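Local coordinates for cytoplasmic protein (Cryptococcus neoformans var. grubii serotype A, PDB 7LPO) that probably hydrolyses steryl beta-glucosides, as a sterylglucosidase of glycoside hydrolase family 5, at residues R100-W105 / F139-Q144; G265-N270 / F426-V431; V693-D698 / Y754-T759. All coordinates share one frame; numbering follows the deposited sequence.

Contact 1 (R100-W105 / F139-Q144); sequences RYVFTW and FMDPHQ
Arg100 and Phe139 pair on neighbouring parallel strands of the catalytic barrel, and the side chains of Arg100, Asp141 and His143 meet on the way to the strand ends near a bound Tris, which probably marks the substrate pocket. Four backbone hydrogen bonds join the strands, from Tyr101 N to Phe139 O through to His143 N to Phe103 O. The Arg100 guanidinium lies flat against the Asp141 carboxylate, their planes 11° apart. Asp141 OD2 sits 3.4 Å from Arg100 NH1, well out of the guanidinium plane, so this salt bridge is one of charge alone. The N-H groups of Arg100 turn to Asn42, Asp267, Glu521 and Asn270 instead. The Arg100 chain is extended from CG to NE. Its CG passes over the face of the Phe139 ring in a CH-pi contact, and CD comes within 3.4 Å of Phe139 CZ. The strands belong to the (beta/alpha)8 barrel of family 5, and the Tris lies close to the His143 side chain. Asp141 OD2 offers its syn lone pair to His143 ND1 at 2.8 Å, nearly in the imidazole plane. His143 NE2 bonds to Asp145, so both ring nitrogens are held. Val102 CG1 packs on His143 CB at 3.6 Å. On the other face of the strands, Phe103 has CG between its backbone N and carbonyl carbon (chi1 69°), which sets the ring where Pro142 CA stands over its face and Met140 CB lies at its edge. Met140 CE reaches Tyr101 CD1 at 3.7 Å, where Tyr101 also packs against helix 118-133.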
loop_
_atom_site.group_PDB
_atom_site.type_symbol
_atom_site.label_atom_id
_atom_site.label_comp_id
_atom_site.label_asym_id
_atom_site.label_seq_id
_atom_site.Cartn_x
_atom_site.Cartn_y
_atom_site.Cartn_z
ATOM N N ARG A 100 -5.836 5.532 -5.454
ATOM C CA ARG A 100 -5.106 5.765 -4.216
ATOM C C ARG A 100 -3.868 6.557 -4.607
ATOM O O ARG A 100 -3.005 6.048 -5.333
ATOM C CB ARG A 100 -4.750 4.451 -3.533
ATOM C CG ARG A 100 -4.048 4.632 -2.193
ATOM C CD ARG A 100 -4.101 3.347 -1.420
ATOM N NE ARG A 100 -3.363 3.385 -0.163
ATOM C CZ ARG A 100 -2.136 2.902 0.002
ATOM N NH1 ARG A 100 -1.472 2.364 -1.020
ATOM N NH2 ARG A 100 -1.571 2.955 1.198
ATOM N N TYR A 101 -3.806 7.818 -4.182
ATOM C CA TYR A 101 -2.799 8.740 -4.689
ATOM C C TYR A 101 -1.576 8.730 -3.783
ATOM O O TYR A 101 -1.666 9.084 -2.607
ATOM C CB TYR A 101 -3.359 10.157 -4.813
ATOM C CG TYR A 101 -2.368 11.060 -5.493
ATOM C CD1 TYR A 101 -1.350 11.673 -4.771
ATOM C CD2 TYR A 101 -2.407 11.256 -6.872
ATOM C CE1 TYR A 101 -0.412 12.481 -5.400
ATOM C CE2 TYR A 101 -1.473 12.067 -7.507
ATOM C CZ TYR A 101 -0.482 12.676 -6.762
ATOM O OH TYR A 101 0.456 13.471 -7.388
ATOM N N VAL A 102 -0.431 8.378 -4.353
ATOM C CA VAL A 102 0.799 8.161 -3.599
ATOM C C VAL A 102 1.628 9.441 -3.579
ATOM O O VAL A 102 1.931 10.012 -4.632
ATOM C CB VAL A 102 1.605 7.002 -4.211
ATOM C CG1 VAL A 102 2.930 6.834 -3.498
ATOM C CG2 VAL A 102 0.806 5.707 -4.181
ATOM N N PHE A 103 2.000 9.887 -2.378
ATOM C CA PHE A 103 2.970 10.957 -2.195
ATOM C C PHE A 103 3.843 10.604 -0.998
ATOM O O PHE A 103 3.453 9.825 -0.127
ATOM C CB PHE A 103 2.302 12.330 -1.997
ATOM C CG PHE A 103 1.567 12.468 -0.703
ATOM C CD1 PHE A 103 0.260 12.023 -0.587
ATOM C CD2 PHE A 103 2.177 13.029 0.397
ATOM C CE1 PHE A 103 -0.428 12.134 0.599
ATOM C CE2 PHE A 103 1.494 13.151 1.592
ATOM C CZ PHE A 103 0.189 12.702 1.694
ATOM N N THR A 104 5.044 11.168 -0.959
ATOM C CA THR A 104 5.959 10.877 0.131
ATOM C C THR A 104 6.256 12.134 0.931
ATOM O O THR A 104 6.224 13.254 0.415
ATOM C CB THR A 104 7.274 10.267 -0.368
ATOM O OG1 THR A 104 7.969 11.221 -1.183
ATOM C CG2 THR A 104 6.973 8.981 -1.159
ATOM N N TRP A 105 6.520 11.921 2.218
ATOM C CA TRP A 105 7.035 12.978 3.077
ATOM C C TRP A 105 8.263 13.641 2.465
ATOM O O TRP A 105 8.416 14.868 2.529
ATOM C CB TRP A 105 7.344 12.363 4.438
ATOM C CG TRP A 105 7.782 13.286 5.512
ATOM C CD1 TRP A 105 7.783 14.643 5.494
ATOM C CD2 TRP A 105 8.284 12.894 6.789
ATOM N NE1 TRP A 105 8.254 15.120 6.684
ATOM C CE2 TRP A 105 8.580 14.063 7.492
ATOM C CE3 TRP A 105 8.508 11.657 7.406
ATOM C CZ2 TRP A 105 9.097 14.042 8.784
ATOM C CZ3 TRP A 105 9.030 11.637 8.681
ATOM C CH2 TRP A 105 9.315 12.824 9.358
ATOM N N PHE A 139 -8.409 8.881 -2.738
ATOM C CA PHE A 139 -7.983 9.068 -1.359
ATOM C C PHE A 139 -6.459 9.081 -1.307
ATOM O O PHE A 139 -5.774 8.437 -2.109
ATOM C CB PHE A 139 -8.627 8.051 -0.377
ATOM C CG PHE A 139 -8.160 6.636 -0.504
ATOM C CD1 PHE A 139 -8.675 5.814 -1.473
ATOM C CD2 PHE A 139 -7.275 6.108 0.417
ATOM C CE1 PHE A 139 -8.273 4.494 -1.566
ATOM C CE2 PHE A 139 -6.865 4.795 0.334
ATOM C CZ PHE A 139 -7.373 3.982 -0.651
ATOM N N MET A 140 -5.947 9.903 -0.400
ATOM C CA MET A 140 -4.540 10.267 -0.359
ATOM C C MET A 140 -3.756 9.290 0.506
ATOM O O MET A 140 -4.175 8.951 1.616
ATOM C CB MET A 140 -4.383 11.683 0.194
ATOM C CG MET A 140 -5.253 12.742 -0.459
ATOM S SD MET A 140 -4.971 12.889 -2.240
ATOM C CE MET A 140 -3.429 13.619 -2.410
ATOM N N ASP A 141 -2.602 8.866 0.010
ATOM C CA ASP A 141 -1.759 7.890 0.694
ATOM C C ASP A 141 -0.424 8.528 1.032
ATOM O O ASP A 141 0.428 8.690 0.140
ATOM C CB ASP A 141 -1.563 6.657 -0.185
ATOM C CG ASP A 141 -0.301 5.870 0.159
ATOM O OD1 ASP A 141 0.133 5.871 1.339
ATOM O OD2 ASP A 141 0.257 5.245 -0.771
ATOM N N PRO A 142 -0.200 8.935 2.291
ATOM C CA PRO A 142 1.159 9.296 2.721
ATOM C C PRO A 142 2.030 8.053 2.786
ATOM O O PRO A 142 1.901 7.231 3.702
ATOM C CB PRO A 142 0.948 9.911 4.111
ATOM C CG PRO A 142 -0.479 9.754 4.427
ATOM C CD PRO A 142 -1.117 8.851 3.431
ATOM N N HIS A 143 2.902 7.886 1.804
ATOM C CA HIS A 143 3.485 6.589 1.520
ATOM C C HIS A 143 4.927 6.513 1.993
ATOM O O HIS A 143 5.687 7.480 1.879
ATOM C CB HIS A 143 3.421 6.280 0.023
ATOM C CG HIS A 143 3.714 4.850 -0.300
ATOM N ND1 HIS A 143 2.721 3.917 -0.511
ATOM C CD2 HIS A 143 4.889 4.184 -0.411
ATOM C CE1 HIS A 143 3.271 2.741 -0.753
ATOM N NE2 HIS A 143 4.585 2.873 -0.691
ATOM N N GLN A 144 5.289 5.340 2.503
ATOM C CA GLN A 144 6.650 5.024 2.896
ATOM C C GLN A 144 6.839 3.514 2.806
ATOM O O GLN A 144 5.882 2.735 2.877
ATOM C CB GLN A 144 6.964 5.538 4.316
ATOM C CG GLN A 144 6.293 4.761 5.440
ATOM C CD GLN A 144 7.017 3.471 5.797
ATOM O OE1 GLN A 144 8.235 3.390 5.726
ATOM N NE2 GLN A 144 6.262 2.464 6.194
HETATM O O HOH W 1 -1.221 4.905 3.462
HETATM O O HOH W 2 5.946 9.624 3.497
#

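Contact 2 (G265-N270 / F426-V431)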
loop_
_atom_site.group_PDB
_atom_site.type_symbol
_atom_site.label_atom_id
_atom_site.label_comp_id
_atom_site.label_asym_id
_atom_site.label_seq_id
_atom_site.Cartn_x
_atom_site.Cartn_y
_atom_site.Cartn_z
ATOM N N GLY A 265 -11.057 11.263 1.078
ATOM C CA GLY A 265 -10.506 10.981 2.391
ATOM C C GLY A 265 -9.009 10.773 2.330
ATOM O O GLY A 265 -8.374 10.902 1.276
ATOM N N TRP A 266 -8.455 10.425 3.489
ATOM C CA TRP A 266 -7.019 10.286 3.660
ATOM C C TRP A 266 -6.715 8.954 4.327
ATOM O O TRP A 266 -7.351 8.595 5.325
ATOM C CB TRP A 266 -6.447 11.447 4.492
ATOM C CG TRP A 266 -6.620 12.775 3.824
ATOM C CD1 TRP A 266 -7.782 13.465 3.677
ATOM C CD2 TRP A 266 -5.602 13.566 3.206
ATOM N NE1 TRP A 266 -7.557 14.635 3.007
ATOM C CE2 TRP A 266 -6.224 14.724 2.705
ATOM C CE3 TRP A 266 -4.227 13.410 3.036
ATOM C CZ2 TRP A 266 -5.525 15.712 2.030
ATOM C CZ3 TRP A 266 -3.530 14.386 2.364
ATOM C CH2 TRP A 266 -4.178 15.531 1.876
ATOM N N ASP A 267 -5.763 8.220 3.752
ATOM C CA ASP A 267 -5.176 7.052 4.387
ATOM C C ASP A 267 -4.226 7.497 5.494
ATOM O O ASP A 267 -3.709 8.619 5.490
ATOM C CB ASP A 267 -4.419 6.208 3.360
ATOM C CG ASP A 267 -4.555 4.699 3.599
ATOM O OD1 ASP A 267 -4.936 4.274 4.713
ATOM O OD2 ASP A 267 -4.268 3.931 2.654
ATOM N N SER A 268 -4.004 6.608 6.460
ATOM C CA SER A 268 -2.987 6.863 7.469
ATOM C C SER A 268 -1.622 6.419 6.940
ATOM O O SER A 268 -1.499 5.878 5.839
ATOM C CB SER A 268 -3.354 6.183 8.787
ATOM O OG SER A 268 -3.528 4.799 8.637
ATOM N N ILE A 269 -0.573 6.681 7.720
ATOM C CA ILE A 269 0.780 6.412 7.264
ATOM C C ILE A 269 0.886 4.984 6.769
ATOM O O ILE A 269 0.471 4.039 7.447
ATOM C CB ILE A 269 1.782 6.690 8.394
ATOM C CG1 ILE A 269 3.206 6.443 7.898
ATOM C CG2 ILE A 269 1.493 5.845 9.606
ATOM C CD1 ILE A 269 4.264 7.046 8.813
ATOM N N ASN A 270 1.474 4.824 5.592
ATOM C CA ASN A 270 1.488 3.531 4.921
ATOM C C ASN A 270 2.378 2.529 5.652
ATOM O O ASN A 270 3.500 2.857 6.048
ATOM C CB ASN A 270 1.976 3.704 3.485
ATOM C CG ASN A 270 1.927 2.407 2.696
ATOM O OD1 ASN A 270 0.852 1.928 2.351
ATOM N ND2 ASN A 270 3.091 1.833 2.413
ATOM N N PHE A 426 -9.444 6.648 6.248
ATOM C CA PHE A 426 -9.078 5.323 5.772
ATOM C C PHE A 426 -8.055 4.765 6.746
ATOM O O PHE A 426 -6.907 5.226 6.794
ATOM C CB PHE A 426 -8.551 5.385 4.345
ATOM C CG PHE A 426 -9.625 5.668 3.320
ATOM C CD1 PHE A 426 -10.341 4.641 2.750
ATOM C CD2 PHE A 426 -9.922 6.971 2.947
ATOM C CE1 PHE A 426 -11.321 4.894 1.821
ATOM C CE2 PHE A 426 -10.902 7.241 2.002
ATOM C CZ PHE A 426 -11.601 6.202 1.439
ATOM N N ILE A 427 -8.488 3.799 7.545
ATOM C CA ILE A 427 -7.730 3.322 8.693
ATOM C C ILE A 427 -6.911 2.119 8.256
ATOM O O ILE A 427 -7.461 1.046 7.984
ATOM C CB ILE A 427 -8.654 2.979 9.866
ATOM C CG1 ILE A 427 -9.320 4.262 10.384
ATOM C CG2 ILE A 427 -7.874 2.296 10.969
ATOM C CD1 ILE A 427 -10.743 4.072 10.793
ATOM N N GLN A 428 -5.598 2.296 8.183
ATOM C CA GLN A 428 -4.677 1.251 7.754
ATOM C C GLN A 428 -3.879 0.834 8.978
ATOM O O GLN A 428 -2.851 1.433 9.297
ATOM C CB GLN A 428 -3.750 1.729 6.643
ATOM C CG GLN A 428 -3.045 0.594 5.912
ATOM C CD GLN A 428 -1.803 1.066 5.179
ATOM O OE1 GLN A 428 -0.778 0.385 5.162
ATOM N NE2 GLN A 428 -1.895 2.233 4.556
ATOM N N ALA A 429 -4.369 -0.194 9.668
ATOM C CA ALA A 429 -3.629 -0.773 10.772
ATOM C C ALA A 429 -2.294 -1.314 10.270
ATOM O O ALA A 429 -2.126 -1.559 9.072
ATOM C CB ALA A 429 -4.432 -1.895 11.428
ATOM N N PRO A 430 -1.327 -1.495 11.166
ATOM C CA PRO A 430 -0.052 -2.096 10.754
ATOM C C PRO A 430 -0.246 -3.455 10.090
ATOM O O PRO A 430 -1.162 -4.214 10.410
ATOM C CB PRO A 430 0.723 -2.220 12.071
ATOM C CG PRO A 430 0.152 -1.118 12.938
ATOM C CD PRO A 430 -1.305 -1.028 12.564
ATOM N N VAL A 431 0.650 -3.752 9.150
ATOM C CA VAL A 431 0.551 -4.955 8.338
ATOM C C VAL A 431 0.343 -6.171 9.224
ATOM O O VAL A 431 1.010 -6.335 10.251
ATOM C CB VAL A 431 1.820 -5.098 7.477
ATOM C CG1 VAL A 431 1.960 -6.503 6.939
ATOM C CG2 VAL A 431 1.802 -4.102 6.329
HETATM O O HOH W 3 -1.222 3.677 9.437
#
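Asp267 and Phe426 form a parallel bridge with their CA atoms 4.5 Å apart, where strands 263-267 and 424-427 of the barrel run out into loops. Phe426 N donates to Trp266 O at 3.0 Å, from above the carbonyl plane. The return bond from Ser268 N to Phe426 O is weak and bent. Beyond it a side chain takes over from the backbone. Ser268 OG lies between its own N and carbonyl carbon (chi1 57°) and accepts a hydrogen bond from Gln428 N at 3.3 Å. A water continues the link. It accepts from Ser268 OG and donates to Ile269 O and Gln428 O, so the diverging loops stay joined.

The Phe426 ring turns its edge to the other strand. Its CE2 is 3.8 Å from Gly265 CA, and Trp266 N also lies near the ring plane. Gln428 extends from CG, which is anti to the backbone N (chi1 -164°), and reaches Asn270. There Gln428 NE2 is 3.5 Å from Asn270 OD1, with the two amide planes 63° apart. Gln428 OE1 is bonded to Glu271 N. Asn270 and Glu271 follow the end of strand 263-267, consistent with the Asn-Glu pair that carries the acid/base at the end of the fourth barrel strand in family 5. Asp267 OD1 touches Gln428 CB at 3.4 Å.

Asp267 OD1 also lies 3.0 Å from Phe426 O, and both are acceptors. Ser450 OG and, weakly, Ser268 N donate to that carboxylate oxygen and would ease the close approach. The salt bridge of OD2 with Arg100 is consistent with a buried carboxylate that stays charged.

Contact 3 (V693-D698 / Y754-T759); sequences VRVRAD and YPVPGT
Val695 and Pro757 meet in the C-terminal beta domain of the family 5 enzyme, where the end of strand 689-696 packs against the loop between strands 749-753 and 761-770. No direct hydrogen bond crosses this contact, so shape does most of the work. Val695 is one bump on the strand side, and Ala697 is another. The two methyl groups of Val695 divide the loop surface between them. CG1, anti to the backbone N (chi1 -172°), enters the hollow between Val756 and Pro757, 4.0 Å from Val756 CG1 and 3.8 Å from Pro757 CD. CG2 points instead to the Tyr754 ring and meets Tyr754 CE1 obliquely. The side chains of Val695 and Val756 cross at about a right angle. Further back, Val693 and Tyr754 approach tip to tip, with both valine methyls near the tyrosine OH. That hydroxyl is bonded to Val674 O and Thr707 OG1.

The loop has bumps of its own. Pro757 CG lies against Val695 O at 3.5 Å, and its ring also packs on Glu762 and Tyr764 of strand 761-770. Val756 fits against the backbone where the strand ends: its CB is 3.4 Å from Arg696 O, and its CG2 lies as near to Ala697 O. Ala697 CB sits close to Pro757 O and next to Thr759 CA. At this more open end a water donates to both Ala697 O and Pro757 O, and Ala697 CA approaches Pro757 O at 3.2 Å in a CA-H...O contact.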
loop_
_atom_site.group_PDB
_atom_site.type_symbol
_atom_site.label_atom_id
_atom_site.label_comp_id
_atom_site.label_asym_id
_atom_site.label_seq_id
_atom_site.Cartn_x
_atom_site.Cartn_y
_atom_site.Cartn_z
ATOM N N VAL A 693 -28.021 -9.488 -5.575
ATOM C CA VAL A 693 -28.191 -8.317 -4.723
ATOM C C VAL A 693 -29.369 -8.541 -3.780
ATOM O O VAL A 693 -30.421 -9.047 -4.185
ATOM C CB VAL A 693 -28.390 -7.040 -5.568
ATOM C CG1 VAL A 693 -29.417 -7.284 -6.648
ATOM C CG2 VAL A 693 -28.790 -5.861 -4.691
ATOM N N ARG A 694 -29.184 -8.174 -2.518
ATOM C CA ARG A 694 -30.245 -8.229 -1.520
ATOM C C ARG A 694 -30.983 -6.898 -1.539
ATOM O O ARG A 694 -30.382 -5.849 -1.274
ATOM C CB ARG A 694 -29.662 -8.512 -0.137
ATOM C CG ARG A 694 -30.693 -8.690 0.970
ATOM C CD ARG A 694 -30.077 -9.335 2.211
ATOM N NE ARG A 694 -29.588 -10.685 1.936
ATOM C CZ ARG A 694 -30.345 -11.781 1.956
ATOM N NH1 ARG A 694 -31.632 -11.707 2.249
ATOM N NH2 ARG A 694 -29.809 -12.960 1.685
ATOM N N VAL A 695 -32.275 -6.941 -1.861
ATOM C CA VAL A 695 -33.103 -5.752 -2.031
ATOM C C VAL A 695 -34.197 -5.780 -0.970
ATOM O O VAL A 695 -34.939 -6.762 -0.864
ATOM C CB VAL A 695 -33.719 -5.680 -3.444
ATOM C CG1 VAL A 695 -34.416 -4.333 -3.671
ATOM C CG2 VAL A 695 -32.658 -5.904 -4.521
ATOM N N ARG A 696 -34.294 -4.712 -0.189
ATOM C CA ARG A 696 -35.269 -4.607 0.885
ATOM C C ARG A 696 -36.474 -3.784 0.439
ATOM O O ARG A 696 -36.432 -3.056 -0.556
ATOM C CB ARG A 696 -34.639 -3.970 2.130
ATOM C CG ARG A 696 -33.483 -4.765 2.729
ATOM C CD ARG A 696 -32.406 -3.844 3.311
ATOM N NE ARG A 696 -31.793 -2.966 2.310
ATOM C CZ ARG A 696 -30.713 -2.215 2.530
ATOM N NH1 ARG A 696 -30.116 -2.240 3.716
ATOM N NH2 ARG A 696 -30.229 -1.441 1.568
ATOM N N ALA A 697 -37.554 -3.896 1.213
ATOM C CA ALA A 697 -38.795 -3.222 0.857
ATOM C C ALA A 697 -38.701 -1.708 0.999
ATOM O O ALA A 697 -39.483 -0.992 0.362
ATOM C CB ALA A 697 -39.939 -3.753 1.719
ATOM N N ASP A 698 -37.764 -1.201 1.799
ATOM C CA ASP A 698 -37.617 0.235 1.987
ATOM C C ASP A 698 -36.497 0.833 1.141
ATOM O O ASP A 698 -36.178 2.017 1.304
ATOM C CB ASP A 698 -37.388 0.561 3.467
ATOM C CG ASP A 698 -36.266 -0.256 4.088
ATOM O OD1 ASP A 698 -35.586 -1.007 3.356
ATOM O OD2 ASP A 698 -36.067 -0.145 5.316
ATOM N N TYR A 754 -35.413 -2.165 -11.322
ATOM C CA TYR A 754 -36.293 -3.202 -10.803
ATOM C C TYR A 754 -37.113 -2.632 -9.661
ATOM O O TYR A 754 -36.680 -1.676 -9.009
ATOM C CB TYR A 754 -35.512 -4.444 -10.334
ATOM C CG TYR A 754 -34.227 -4.183 -9.574
ATOM C CD1 TYR A 754 -34.244 -3.668 -8.286
ATOM C CD2 TYR A 754 -32.996 -4.488 -10.140
ATOM C CE1 TYR A 754 -33.060 -3.434 -7.593
ATOM C CE2 TYR A 754 -31.817 -4.264 -9.460
ATOM C CZ TYR A 754 -31.855 -3.743 -8.187
ATOM O OH TYR A 754 -30.673 -3.529 -7.521
ATOM N N PRO A 755 -38.302 -3.175 -9.409
ATOM C CA PRO A 755 -39.062 -2.771 -8.222
ATOM C C PRO A 755 -38.589 -3.511 -6.982
ATOM O O PRO A 755 -38.264 -4.700 -7.029
ATOM C CB PRO A 755 -40.501 -3.165 -8.575
ATOM C CG PRO A 755 -40.333 -4.359 -9.477
ATOM C CD PRO A 755 -39.066 -4.102 -10.271
ATOM N N VAL A 756 -38.569 -2.803 -5.859
ATOM C CA VAL A 756 -38.215 -3.437 -4.593
ATOM C C VAL A 756 -39.363 -4.360 -4.198
ATOM O O VAL A 756 -40.478 -4.223 -4.728
ATOM C CB VAL A 756 -37.915 -2.398 -3.501
ATOM C CG1 VAL A 756 -36.990 -1.321 -4.056
ATOM C CG2 VAL A 756 -39.197 -1.791 -2.963
ATOM N N PRO A 757 -39.139 -5.320 -3.303
ATOM C CA PRO A 757 -40.249 -6.158 -2.837
ATOM C C PRO A 757 -41.248 -5.349 -2.025
ATOM O O PRO A 757 -40.897 -4.397 -1.324
ATOM C CB PRO A 757 -39.567 -7.227 -1.970
ATOM C CG PRO A 757 -38.099 -7.147 -2.312
ATOM C CD PRO A 757 -37.844 -5.727 -2.732
ATOM N N GLY A 758 -42.519 -5.738 -2.129
ATOM C CA GLY A 758 -43.537 -5.098 -1.319
ATOM C C GLY A 758 -43.349 -5.322 0.165
ATOM O O GLY A 758 -43.841 -4.529 0.975
ATOM N N THR A 759 -42.635 -6.377 0.540
ATOM C CA THR A 759 -42.427 -6.707 1.939
ATOM C C THR A 759 -41.109 -7.451 2.084
ATOM O O THR A 759 -40.751 -8.269 1.235
ATOM C CB THR A 759 -43.572 -7.570 2.483
ATOM O OG1 THR A 759 -43.259 -7.996 3.814
ATOM C CG2 THR A 759 -43.799 -8.794 1.603
HETATM O O HOH W 4 -41.906 -1.827 -1.091
#

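In the fold
Contacts 1 and 2 are adjoining parts of one barrel wall, their centres about 10 Å apart. Strands 137-143 and 263-267 are neighbours there, and Met140 O lies 2.8 Å from Asp267 N, a probable hydrogen bond. At the loop ends Gln144 NE2 probably bonds to Asn270 O, also at 2.8 Å. A bound Tris, probably from the crystallisation liquor, may mark the substrate pocket. In contact 1 the side chain of His143 is about 5 Å from the bound Tris. In contact 2 the side chain of Asn270 is about 6 Å from the bound Tris. Contact 3 belongs to the C-terminal domain. The centre of contact 3 is about 40 Å from that of contact 1 and about 35 Å from that of contact 2, and it touches neither.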